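Local coordinates for protein CT398 (Chlamydia trachomatis, PDB 4ILO) that is of unknown function but, with a long coiled-coil hairpin and a zinc ribbon, may bind DNA or RNA, at residues Val27-Ile38 with Glu146-Asn157. Numbering follows the deposited sequence.
Sequences VKKEHQNELAKI and EEEIRENIRKIN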
loop_
_atom_site.group_PDB
_atom_site.type_symbol
_atom_site.label_atom_id
_atom_site.label_comp_id
_atom_site.label_asym_id
_atom_site.label_seq_id
_atom_site.Cartn_x
_atom_site.Cartn_y
_atom_site.Cartn_z
ATOM N N VAL A 27 10.476 -12.827 -2.428
ATOM C CA VAL A 27 10.115 -12.674 -1.021
ATOM C C VAL A 27 10.261 -11.224 -0.576
ATOM O O VAL A 27 9.445 -10.720 0.199
ATOM C CB VAL A 27 10.958 -13.627 -0.168
ATOM C CG1 VAL A 27 10.706 -13.406 1.293
ATOM C CG2 VAL A 27 10.652 -15.066 -0.585
ATOM N N LYS A 28 11.314 -10.538 -1.022
ATOM C CA LYS A 28 11.428 -9.103 -0.774
ATOM C C LYS A 28 10.183 -8.365 -1.260
ATOM O O LYS A 28 9.534 -7.645 -0.495
ATOM C CB LYS A 28 12.659 -8.551 -1.479
ATOM C CG LYS A 28 13.042 -7.150 -1.109
ATOM C CD LYS A 28 14.313 -6.747 -1.841
ATOM C CE LYS A 28 14.607 -5.266 -1.686
ATOM N NZ LYS A 28 15.959 -4.927 -2.171
ATOM N N LYS A 29 9.836 -8.532 -2.542
ATOM C CA LYS A 29 8.642 -7.867 -3.045
ATOM C C LYS A 29 7.431 -8.204 -2.186
ATOM O O LYS A 29 6.595 -7.334 -1.926
ATOM C CB LYS A 29 8.379 -8.226 -4.516
ATOM N N GLU A 30 7.314 -9.456 -1.724
ATOM C CA GLU A 30 6.160 -9.809 -0.885
ATOM C C GLU A 30 6.186 -9.078 0.463
ATOM O O GLU A 30 5.143 -8.608 0.943
ATOM C CB GLU A 30 6.086 -11.325 -0.676
ATOM C CG GLU A 30 5.655 -12.126 -1.916
ATOM C CD GLU A 30 5.914 -13.623 -1.756
ATOM O OE1 GLU A 30 6.407 -14.014 -0.663
ATOM O OE2 GLU A 30 5.639 -14.401 -2.711
ATOM N N HIS A 31 7.365 -8.979 1.095
ATOM C CA HIS A 31 7.494 -8.192 2.322
ATOM C C HIS A 31 7.178 -6.721 2.073
ATOM O O HIS A 31 6.529 -6.076 2.905
ATOM C CB HIS A 31 8.912 -8.323 2.898
ATOM C CG HIS A 31 9.218 -9.673 3.463
ATOM N ND1 HIS A 31 8.268 -10.452 4.083
ATOM C CD2 HIS A 31 10.376 -10.382 3.510
ATOM C CE1 HIS A 31 8.823 -11.588 4.479
ATOM N NE2 HIS A 31 10.099 -11.571 4.139
ATOM N N GLN A 32 7.624 -6.170 0.933
ATOM C CA GLN A 32 7.328 -4.765 0.638
ATOM C C GLN A 32 5.835 -4.537 0.417
ATOM O O GLN A 32 5.295 -3.499 0.821
ATOM C CB GLN A 32 8.128 -4.281 -0.575
ATOM C CG GLN A 32 9.640 -4.180 -0.351
ATOM C CD GLN A 32 10.383 -3.884 -1.645
ATOM O OE1 GLN A 32 9.945 -4.291 -2.710
ATOM N NE2 GLN A 32 11.500 -3.178 -1.556
ATOM N N ASN A 33 5.142 -5.491 -0.211
ATOM C CA ASN A 33 3.689 -5.372 -0.334
ATOM C C ASN A 33 3.022 -5.367 1.034
ATOM O O ASN A 33 2.058 -4.627 1.254
ATOM C CB ASN A 33 3.122 -6.535 -1.138
ATOM C CG ASN A 33 3.682 -6.610 -2.539
ATOM O OD1 ASN A 33 4.321 -5.663 -3.032
ATOM N ND2 ASN A 33 3.434 -7.744 -3.206
ATOM N N GLU A 34 3.494 -6.238 1.942
ATOM C CA GLU A 34 2.956 -6.332 3.299
ATOM C C GLU A 34 3.155 -5.028 4.066
ATOM O O GLU A 34 2.274 -4.619 4.837
ATOM C CB GLU A 34 3.614 -7.500 4.038
ATOM C CG GLU A 34 2.756 -8.242 5.088
ATOM C CD GLU A 34 3.492 -9.476 5.682
ATOM O OE1 GLU A 34 4.646 -9.778 5.238
ATOM O OE2 GLU A 34 2.915 -10.146 6.585
ATOM N N LEU A 35 4.296 -4.353 3.854
ATOM C CA LEU A 35 4.541 -3.038 4.463
ATOM C C LEU A 35 3.599 -1.971 3.902
ATOM O O LEU A 35 2.967 -1.218 4.655
ATOM C CB LEU A 35 5.991 -2.618 4.206
ATOM C CG LEU A 35 7.085 -3.108 5.163
ATOM C CD1 LEU A 35 8.445 -2.416 4.887
ATOM C CD2 LEU A 35 6.666 -2.906 6.620
ATOM N N ALA A 36 3.490 -1.900 2.574
ATOM C CA ALA A 36 2.591 -0.952 1.937
ATOM C C ALA A 36 1.159 -1.188 2.367
ATOM O O ALA A 36 0.409 -0.226 2.556
ATOM C CB ALA A 36 2.723 -1.042 0.421
ATOM N N LYS A 37 0.759 -2.459 2.548
ATOM C CA LYS A 37 -0.589 -2.733 3.052
ATOM C C LYS A 37 -0.772 -2.166 4.457
ATOM O O LYS A 37 -1.821 -1.583 4.776
ATOM C CB LYS A 37 -0.907 -4.223 2.997
ATOM N N ILE A 38 0.265 -2.261 5.296
ATOM C CA ILE A 38 0.177 -1.741 6.660
ATOM C C ILE A 38 0.172 -0.213 6.649
ATOM O O ILE A 38 -0.695 0.416 7.270
ATOM C CB ILE A 38 1.302 -2.333 7.531
ATOM C CG1 ILE A 38 1.090 -3.837 7.683
ATOM C CG2 ILE A 38 1.271 -1.752 8.916
ATOM C CD1 ILE A 38 2.228 -4.554 8.408
ATOM N N GLU A 146 6.108 -4.311 11.615
ATOM C CA GLU A 146 6.799 -3.579 10.565
ATOM C C GLU A 146 8.291 -3.660 10.745
ATOM O O GLU A 146 9.032 -3.772 9.761
ATOM C CB GLU A 146 6.408 -2.113 10.572
ATOM C CG GLU A 146 4.968 -1.837 10.215
ATOM C CD GLU A 146 4.594 -0.387 10.525
ATOM O OE1 GLU A 146 3.531 -0.169 11.145
ATOM O OE2 GLU A 146 5.386 0.521 10.170
ATOM N N GLU A 147 8.768 -3.541 11.981
ATOM C CA GLU A 147 10.205 -3.578 12.153
ATOM C C GLU A 147 10.739 -4.974 11.860
ATOM O O GLU A 147 11.834 -5.124 11.293
ATOM C CB GLU A 147 10.613 -3.072 13.535
ATOM C CG GLU A 147 11.500 -1.796 13.474
ATOM C CD GLU A 147 12.769 -1.951 12.605
ATOM O OE1 GLU A 147 13.618 -2.842 12.889
ATOM O OE2 GLU A 147 12.919 -1.162 11.634
ATOM N N GLU A 148 9.970 -6.009 12.200
ATOM C CA GLU A 148 10.425 -7.354 11.881
ATOM C C GLU A 148 10.442 -7.583 10.372
ATOM O O GLU A 148 11.312 -8.293 9.851
ATOM C CB GLU A 148 9.552 -8.389 12.587
ATOM C CG GLU A 148 9.872 -9.809 12.131
ATOM C CD GLU A 148 8.981 -10.845 12.778
ATOM O OE1 GLU A 148 8.443 -10.551 13.881
ATOM O OE2 GLU A 148 8.829 -11.943 12.179
ATOM N N ILE A 149 9.476 -7.005 9.650
ATOM C CA ILE A 149 9.503 -7.117 8.197
ATOM C C ILE A 149 10.724 -6.403 7.640
ATOM O O ILE A 149 11.381 -6.903 6.723
ATOM C CB ILE A 149 8.203 -6.571 7.569
ATOM C CG1 ILE A 149 7.033 -7.525 7.851
ATOM C CG2 ILE A 149 8.408 -6.455 6.046
ATOM C CD1 ILE A 149 5.612 -6.899 7.658
ATOM N N ARG A 150 11.023 -5.194 8.147
ATOM C CA ARG A 150 12.128 -4.424 7.583
ATOM C C ARG A 150 13.456 -5.112 7.854
ATOM O O ARG A 150 14.364 -5.077 7.012
ATOM C CB ARG A 150 12.148 -2.981 8.110
ATOM C CG ARG A 150 10.960 -2.098 7.684
ATOM C CD ARG A 150 11.189 -0.616 8.016
ATOM N NE ARG A 150 9.939 0.092 8.315
ATOM C CZ ARG A 150 9.459 0.324 9.547
ATOM N NH1 ARG A 150 10.114 -0.074 10.646
ATOM N NH2 ARG A 150 8.314 0.978 9.686
ATOM N N GLU A 151 13.587 -5.747 9.020
ATOM C CA GLU A 151 14.807 -6.495 9.291
ATOM C C GLU A 151 14.938 -7.701 8.368
ATOM O O GLU A 151 16.055 -8.070 7.978
ATOM C CB GLU A 151 14.864 -6.919 10.760
ATOM C CG GLU A 151 16.217 -7.533 11.175
ATOM C CD GLU A 151 17.357 -6.514 11.151
ATOM O OE1 GLU A 151 17.118 -5.378 11.631
ATOM O OE2 GLU A 151 18.472 -6.849 10.655
ATOM N N ASN A 152 13.818 -8.333 8.006
ATOM C CA ASN A 152 13.897 -9.454 7.073
ATOM C C ASN A 152 14.374 -8.978 5.707
ATOM O O ASN A 152 15.252 -9.594 5.100
ATOM C CB ASN A 152 12.543 -10.170 6.972
ATOM C CG ASN A 152 12.227 -11.056 8.205
ATOM O OD1 ASN A 152 12.748 -10.837 9.315
ATOM N ND2 ASN A 152 11.362 -12.049 8.008
ATOM N N ILE A 153 13.825 -7.866 5.227
ATOM C CA ILE A 153 14.325 -7.250 4.004
ATOM C C ILE A 153 15.820 -6.969 4.113
ATOM O O ILE A 153 16.590 -7.296 3.200
ATOM C CB ILE A 153 13.535 -5.972 3.688
ATOM C CG1 ILE A 153 12.112 -6.327 3.250
ATOM C CG2 ILE A 153 14.249 -5.168 2.613
ATOM C CD1 ILE A 153 11.193 -5.127 3.105
ATOM N N ARG A 154 16.258 -6.330 5.211
ATOM C CA ARG A 154 17.692 -6.083 5.388
ATOM C C ARG A 154 18.482 -7.367 5.180
ATOM O O ARG A 154 19.482 -7.390 4.451
ATOM C CB ARG A 154 17.993 -5.522 6.783
ATOM C CG ARG A 154 17.633 -4.052 6.963
ATOM C CD ARG A 154 17.729 -3.595 8.435
ATOM N NE ARG A 154 16.839 -2.458 8.702
ATOM C CZ ARG A 154 15.830 -2.456 9.579
ATOM N NH1 ARG A 154 15.572 -3.531 10.325
ATOM N NH2 ARG A 154 15.077 -1.359 9.734
ATOM N N LYS A 155 18.042 -8.454 5.822
ATOM C CA LYS A 155 18.792 -9.701 5.757
ATOM C C LYS A 155 18.698 -10.325 4.377
ATOM O O LYS A 155 19.617 -11.043 3.962
ATOM C CB LYS A 155 18.315 -10.666 6.845
ATOM C CG LYS A 155 18.632 -10.167 8.249
ATOM C CD LYS A 155 18.020 -11.037 9.334
ATOM C CE LYS A 155 18.128 -10.358 10.711
ATOM N NZ LYS A 155 17.116 -10.876 11.684
ATOM N N ILE A 156 17.612 -10.050 3.649
ATOM C CA ILE A 156 17.533 -10.477 2.256
ATOM C C ILE A 156 18.529 -9.697 1.410
ATOM O O ILE A 156 19.274 -10.268 0.595
ATOM C CB ILE A 156 16.111 -10.294 1.706
ATOM C CG1 ILE A 156 15.182 -11.404 2.180
ATOM C CG2 ILE A 156 16.165 -10.280 0.184
ATOM C CD1 ILE A 156 13.695 -11.047 2.022
ATOM N N ASN A 157 18.529 -8.370 1.564
ATOM C CA ASN A 157 19.436 -7.545 0.783
ATOM C C ASN A 157 20.872 -8.007 0.982
ATOM O O ASN A 157 21.617 -8.203 0.012
ATOM C CB ASN A 157 19.274 -6.073 1.161
ATOM C CG ASN A 157 17.930 -5.490 0.723
ATOM O OD1 ASN A 157 17.269 -5.994 -0.197
ATOM N ND2 ASN A 157 17.525 -4.416 1.388
#
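His31 drops its side chain between Ile149, Asn152, Ile153 and Ile156, a knob in a four-residue hole. Its CB packs against both Ile149 CG2, at 3.7 Å, and Ile153 CG1, while the imidazole is met at its edge, near the ring plane, where CD2 lies 3.7 Å from Ile156 CD1. With CG turned beside the backbone N (chi1 -70°), the ring reaches toward the Ile156 end of its hole. One turn on, Leu35 fills the next hole, among Glu146, Ile149, Arg150 and Ile153. Leu35 and Ile149 lie side by side, pointing opposite ways, with Leu35 CG 3.7 Å from Ile149 CG2, and the Leu35 side chain runs roughly perpendicular to that of Arg150, its CD1 against Arg150 CG. Ile149 and Ile153 return the fit as knobs between residues of 27-38, and this reciprocal knobs-into-holes packing marks an antiparallel coiled coil: helices 2-86 and 90-171 form the long hairpin, their axes here 9.8 Å apart at 157°. Polar groups border the apolar seam. Lys28, extended along its whole length, carries NZ to Asn157 OD1, a 2.6 Å hydrogen bond in which the donor sits 30° off the carbonyl plane. At the other end Ile38 CG2 rests 3.5 Å from Glu146 OE1, whose polar partners are Ser142, by a hydrogen bond, and Lys42, by a salt bridge. Glu146 OE2 pairs with Arg150 NH2, opening a salt-bridge network along 146-157, in which Arg154 offers NH1 and NH2, one to each oxygen of Glu147; Glu147 OE2 takes a second donor, Arg150 NH1, on its anti side.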